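Local atomic coordinates of RNA-dependent RNA Polymerase (Bombyx mori cytoplasmic polyhedrosis virus, PDB entry 6TZ0), a protein that synthesises viral RNA from an RNA template, making plus strands in transcription and complementary minus strands in genome replication. Residues R364-P369 with K560-T565; Q383-G388 with I392-L397. All blocks are in the same frame, centred on the assembly; numbering follows the deposited sequence.

Contact 1 (R364-P369 with K560-T565); sequences RLVTRP and KDIYNT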
# COMPACT_ATOMS: atom_id res chain seq x y z
N ARG A 364 9.97 19.48 -17.66
CA ARG A 364 9.36 20.81 -17.57
C ARG A 364 8.47 20.94 -16.34
O ARG A 364 8.05 19.96 -15.74
CB ARG A 364 8.51 21.20 -18.78
CG ARG A 364 7.44 20.24 -19.15
CD ARG A 364 6.87 20.75 -20.43
NE ARG A 364 7.94 21.02 -21.38
CZ ARG A 364 8.54 20.11 -22.15
NH1 ARG A 364 8.17 18.84 -22.08
NH2 ARG A 364 9.50 20.48 -22.97
N LEU A 365 8.16 22.19 -16.03
CA LEU A 365 7.37 22.52 -14.86
C LEU A 365 5.88 22.54 -15.20
O LEU A 365 5.48 23.02 -16.26
CB LEU A 365 7.80 23.87 -14.31
CG LEU A 365 9.26 23.94 -13.91
CD1 LEU A 365 9.60 25.36 -13.53
CD2 LEU A 365 9.53 23.00 -12.77
N VAL A 366 5.07 22.04 -14.28
CA VAL A 366 3.62 22.01 -14.43
C VAL A 366 3.05 23.22 -13.70
O VAL A 366 3.40 23.49 -12.55
CB VAL A 366 3.04 20.70 -13.87
CG1 VAL A 366 1.54 20.70 -13.92
CG2 VAL A 366 3.59 19.53 -14.66
N THR A 367 2.20 23.98 -14.39
CA THR A 367 1.64 25.20 -13.82
C THR A 367 0.29 24.91 -13.16
O THR A 367 -0.10 23.75 -12.97
CB THR A 367 1.54 26.27 -14.89
OG1 THR A 367 0.77 25.78 -15.99
CG2 THR A 367 2.91 26.67 -15.36
N ARG A 368 -0.43 25.96 -12.80
CA ARG A 368 -1.60 25.87 -11.95
C ARG A 368 -2.89 26.14 -12.71
O ARG A 368 -2.88 26.80 -13.75
CB ARG A 368 -1.45 26.85 -10.78
CG ARG A 368 -1.21 28.30 -11.12
CD ARG A 368 -2.42 29.17 -10.99
NE ARG A 368 -3.02 29.10 -9.66
CZ ARG A 368 -2.59 29.75 -8.59
NH1 ARG A 368 -1.52 30.53 -8.66
NH2 ARG A 368 -3.23 29.61 -7.44
N PRO A 369 -4.02 25.63 -12.23
CA PRO A 369 -5.31 26.07 -12.76
C PRO A 369 -5.72 27.41 -12.17
O PRO A 369 -5.35 27.77 -11.06
CB PRO A 369 -6.27 24.96 -12.30
CG PRO A 369 -5.66 24.46 -11.07
CD PRO A 369 -4.18 24.52 -11.27
N LYS A 560 -0.26 16.92 -8.58
CA LYS A 560 -1.37 16.54 -7.71
C LYS A 560 -2.58 17.45 -7.92
O LYS A 560 -3.73 17.01 -7.82
CB LYS A 560 -0.90 16.59 -6.26
CG LYS A 560 -1.97 16.34 -5.22
CD LYS A 560 -2.42 14.90 -5.20
CE LYS A 560 -3.62 14.75 -4.29
NZ LYS A 560 -3.29 15.18 -2.92
N ASP A 561 -2.33 18.72 -8.28
CA ASP A 561 -3.43 19.64 -8.50
C ASP A 561 -4.31 19.28 -9.70
O ASP A 561 -5.48 19.66 -9.72
CB ASP A 561 -2.88 21.06 -8.65
CG ASP A 561 -3.86 22.12 -8.22
OD1 ASP A 561 -4.99 21.77 -7.81
OD2 ASP A 561 -3.50 23.31 -8.28
N ILE A 562 -3.79 18.51 -10.67
CA ILE A 562 -4.59 18.08 -11.83
C ILE A 562 -5.73 17.16 -11.38
O ILE A 562 -6.88 17.32 -11.78
CB ILE A 562 -3.71 17.40 -12.89
CG1 ILE A 562 -2.67 18.38 -13.45
CG2 ILE A 562 -4.54 16.85 -14.03
CD1 ILE A 562 -1.67 17.74 -14.36
N TYR A 563 -5.40 16.17 -10.55
CA TYR A 563 -6.42 15.31 -9.96
C TYR A 563 -7.27 16.07 -8.96
O TYR A 563 -8.46 15.75 -8.79
CB TYR A 563 -5.72 14.12 -9.29
CG TYR A 563 -6.60 13.04 -8.70
CD1 TYR A 563 -7.22 12.10 -9.51
CD2 TYR A 563 -6.77 12.93 -7.33
CE1 TYR A 563 -8.00 11.10 -8.97
CE2 TYR A 563 -7.55 11.94 -6.78
CZ TYR A 563 -8.17 11.03 -7.61
OH TYR A 563 -8.95 10.04 -7.07
N ASN A 564 -6.69 17.08 -8.29
CA ASN A 564 -7.47 17.87 -7.34
C ASN A 564 -8.58 18.67 -8.02
O ASN A 564 -9.63 18.87 -7.41
CB ASN A 564 -6.57 18.83 -6.56
CG ASN A 564 -5.71 18.13 -5.55
OD1 ASN A 564 -6.12 17.15 -4.95
ND2 ASN A 564 -4.51 18.65 -5.33
N THR A 565 -8.36 19.12 -9.26
CA THR A 565 -9.43 19.81 -9.99
C THR A 565 -10.62 18.89 -10.26
O THR A 565 -11.77 19.30 -10.12
CB THR A 565 -8.92 20.36 -11.32
OG1 THR A 565 -8.42 19.28 -12.11
CG2 THR A 565 -7.84 21.36 -11.11
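The carboxylate of Asp561 carries the ring of Pro369 over one of its faces, displaced toward OD2, while at its other oxygen OD1 takes a weak hydrogen bond from Gln383 NE2, which probably helps to fix the rotation of the group. Leu541 of the Viral structural protein 4 chain also packs on Asp561. The rim of the proline does the touching: CD lies 3.3 Å from Asp561 OD2, and its neighbour CG, 3.7 Å from the same oxygen, follows. Farther round, Pro369 CG reaches Thr565 CG2 at 3.8 Å. Proline suits this place because its compact apolar ring offers CD and CG to a carboxylate oxygen and a methyl group one helical turn apart. Thr565 uses its two branches differently. With chi1 at 59°, OG1 turns back to the carbonyl O of Ile562 in a hydrogen bond within the helix, while the methyl CG2 faces the proline. Arg368 NE stays 6.0 Å from Asp561 OD2, too far for a salt bridge but near enough perhaps to stabilise the negative charge; its guanidinium makes a cation-pi contact with Tyr535 of the Viral structural protein 4 chain. Three residues before the proline, Val366 CG1 approaches Ile562 CD1 loosely, at 4.4 Å. The contact thus seats the lead-in to strand 370-375, away from the metal site, on the helix that follows the motif A strand 541-548, bearer of metal-binding Asp547, in the polymerase palm.

Contact 2 (Q383-G388 with I392-L397); sequences QKYANG and IAQSYL
Tyr385 leans against the aliphatic part of Gln394, its ring carbon CD2 4.1 Å from Gln394 CG. The two side chains meet at a slant, with the ring and amide planes 37° apart, so this is a loose hydrophobic touch and no stacking of flat groups. In Gln394 a chi1 of -71° sets CG anti to the carbonyl carbon, beside the backbone N, and so against the ring; the bend at chi2 then turns the amide off the line of the stem. A long residue with an aliphatic stem and a polar end suits a partly exposed helix position beside a buried aromatic; the other neighbours of the tyrosine include Pro369 and Ile562.

The backbone does the rest. Gly388 is the N-cap of helix 389-397, and its carbonyl O accepts a hydrogen bond from Ile392 N at 3.2 Å. The bond is somewhat bent, 143° at the hydrogen. Ile392 also folds its side chain alongside that carbonyl, CG1 and CD1 both lying against Gly388 O. Glycine fits because its backbone conformation would press any CB against the carbonyl O of Asn387. Just before the cap, Asn387 turns OD1 back to Gly388 N in a weak hydrogen bond. Three residues after Ile392, Ser395 OG donates to Ile392 O at 2.7 Å, a bond that gives a small hydroxyl on an exposed face a partner within its own helix. The chemistry implies a division of labour: the polar part of the contact is main-chain and belongs to the first helical turn, while the tyrosine–glutamine part is a weak van der Waals touch that probably adds little directional constraint.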
# COMPACT_ATOMS: atom_id res chain seq x y z
N GLN A 383 -11.77 25.43 -9.52
CA GLN A 383 -10.64 25.84 -10.34
C GLN A 383 -10.73 25.18 -11.71
O GLN A 383 -11.41 24.18 -11.89
CB GLN A 383 -9.33 25.51 -9.63
CG GLN A 383 -9.26 24.09 -9.17
CD GLN A 383 -8.04 23.82 -8.33
OE1 GLN A 383 -7.23 24.70 -8.10
NE2 GLN A 383 -7.90 22.58 -7.87
N LYS A 384 -10.03 25.78 -12.67
CA LYS A 384 -10.16 25.41 -14.07
C LYS A 384 -8.88 25.80 -14.78
O LYS A 384 -8.24 26.79 -14.44
CB LYS A 384 -11.38 26.12 -14.69
CG LYS A 384 -11.79 25.65 -16.06
CD LYS A 384 -13.04 26.37 -16.51
CE LYS A 384 -13.60 25.76 -17.77
NZ LYS A 384 -12.71 25.94 -18.94
N TYR A 385 -8.50 25.00 -15.78
CA TYR A 385 -7.26 25.24 -16.50
C TYR A 385 -7.47 26.15 -17.70
O TYR A 385 -8.47 26.05 -18.41
CB TYR A 385 -6.64 23.92 -16.97
CG TYR A 385 -5.91 23.20 -15.86
CD1 TYR A 385 -4.60 23.52 -15.55
CD2 TYR A 385 -6.55 22.23 -15.11
CE1 TYR A 385 -3.94 22.89 -14.54
CE2 TYR A 385 -5.89 21.58 -14.10
CZ TYR A 385 -4.59 21.93 -13.81
OH TYR A 385 -3.94 21.29 -12.80
N ALA A 386 -6.51 27.05 -17.91
CA ALA A 386 -6.55 27.92 -19.08
C ALA A 386 -6.18 27.15 -20.34
O ALA A 386 -6.99 27.04 -21.26
CB ALA A 386 -5.62 29.12 -18.87
N ASN A 387 -4.97 26.60 -20.38
CA ASN A 387 -4.50 25.80 -21.50
C ASN A 387 -3.28 25.02 -21.03
O ASN A 387 -2.60 25.42 -20.08
CB ASN A 387 -4.14 26.68 -22.70
CG ASN A 387 -4.00 25.89 -23.98
OD1 ASN A 387 -4.16 24.67 -23.99
ND2 ASN A 387 -3.71 26.58 -25.08
N GLY A 388 -3.02 23.89 -21.69
CA GLY A 388 -1.91 23.04 -21.30
C GLY A 388 -2.34 21.62 -21.03
O GLY A 388 -3.39 21.20 -21.51
N ILE A 392 -6.07 19.47 -21.07
CA ILE A 392 -6.21 18.27 -21.89
C ILE A 392 -6.73 17.10 -21.06
O ILE A 392 -7.59 16.34 -21.52
CB ILE A 392 -4.88 17.97 -22.58
CG1 ILE A 392 -4.60 19.04 -23.63
CG2 ILE A 392 -4.89 16.62 -23.24
CD1 ILE A 392 -3.21 19.04 -24.16
N ALA A 393 -6.26 16.96 -19.82
CA ALA A 393 -6.80 15.92 -18.95
C ALA A 393 -8.23 16.23 -18.53
O ALA A 393 -9.08 15.33 -18.48
CB ALA A 393 -5.92 15.74 -17.72
N GLN A 394 -8.53 17.50 -18.25
CA GLN A 394 -9.88 17.84 -17.82
C GLN A 394 -10.89 17.80 -18.95
O GLN A 394 -12.07 17.61 -18.66
CB GLN A 394 -9.91 19.21 -17.15
CG GLN A 394 -9.25 19.22 -15.80
CD GLN A 394 -9.86 18.19 -14.87
OE1 GLN A 394 -9.20 17.24 -14.48
NE2 GLN A 394 -11.13 18.36 -14.55
N SER A 395 -10.47 17.92 -20.21
CA SER A 395 -11.41 17.81 -21.32
C SER A 395 -12.02 16.42 -21.41
O SER A 395 -13.16 16.28 -21.86
CB SER A 395 -10.71 18.17 -22.63
OG SER A 395 -9.75 17.20 -22.97
N TYR A 396 -11.30 15.40 -20.98
CA TYR A 396 -11.87 14.07 -20.89
C TYR A 396 -12.50 13.80 -19.53
O TYR A 396 -13.56 13.16 -19.47
CB TYR A 396 -10.79 13.02 -21.18
CG TYR A 396 -11.30 11.61 -21.13
CD1 TYR A 396 -12.13 11.11 -22.13
CD2 TYR A 396 -10.94 10.77 -20.09
CE1 TYR A 396 -12.59 9.81 -22.08
CE2 TYR A 396 -11.39 9.48 -20.04
CZ TYR A 396 -12.21 9.00 -21.04
OH TYR A 396 -12.66 7.70 -20.98
N LEU A 397 -11.89 14.26 -18.44
CA LEU A 397 -12.40 13.92 -17.12
C LEU A 397 -13.65 14.69 -16.72
O LEU A 397 -14.42 14.19 -15.90
CB LEU A 397 -11.31 14.12 -16.07
CG LEU A 397 -10.13 13.16 -16.09
CD1 LEU A 397 -9.09 13.61 -15.09
CD2 LEU A 397 -10.60 11.75 -15.78

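Contact 1 and contact 2 have centres about 10 Å apart and lie in the central polymerase domain, away from the annotated metal and nucleotide sites. Along the chain, 364-369 leads into strand 370-375, which pairs antiparallel with 380-384; residues 383-388 then turn into helix 389-397, and 560-565 follows much later. Contact 2 is therefore nested inside the loop that contact 1 closes. The two also touch: Tyr385 packs with its OH against Ile562 CG1, and Gln394 packs on Thr565. Helix 557-573 thus packs against both the chain entering the strand pair and the chain leaving it, joining distant parts of the sequence into one compact region.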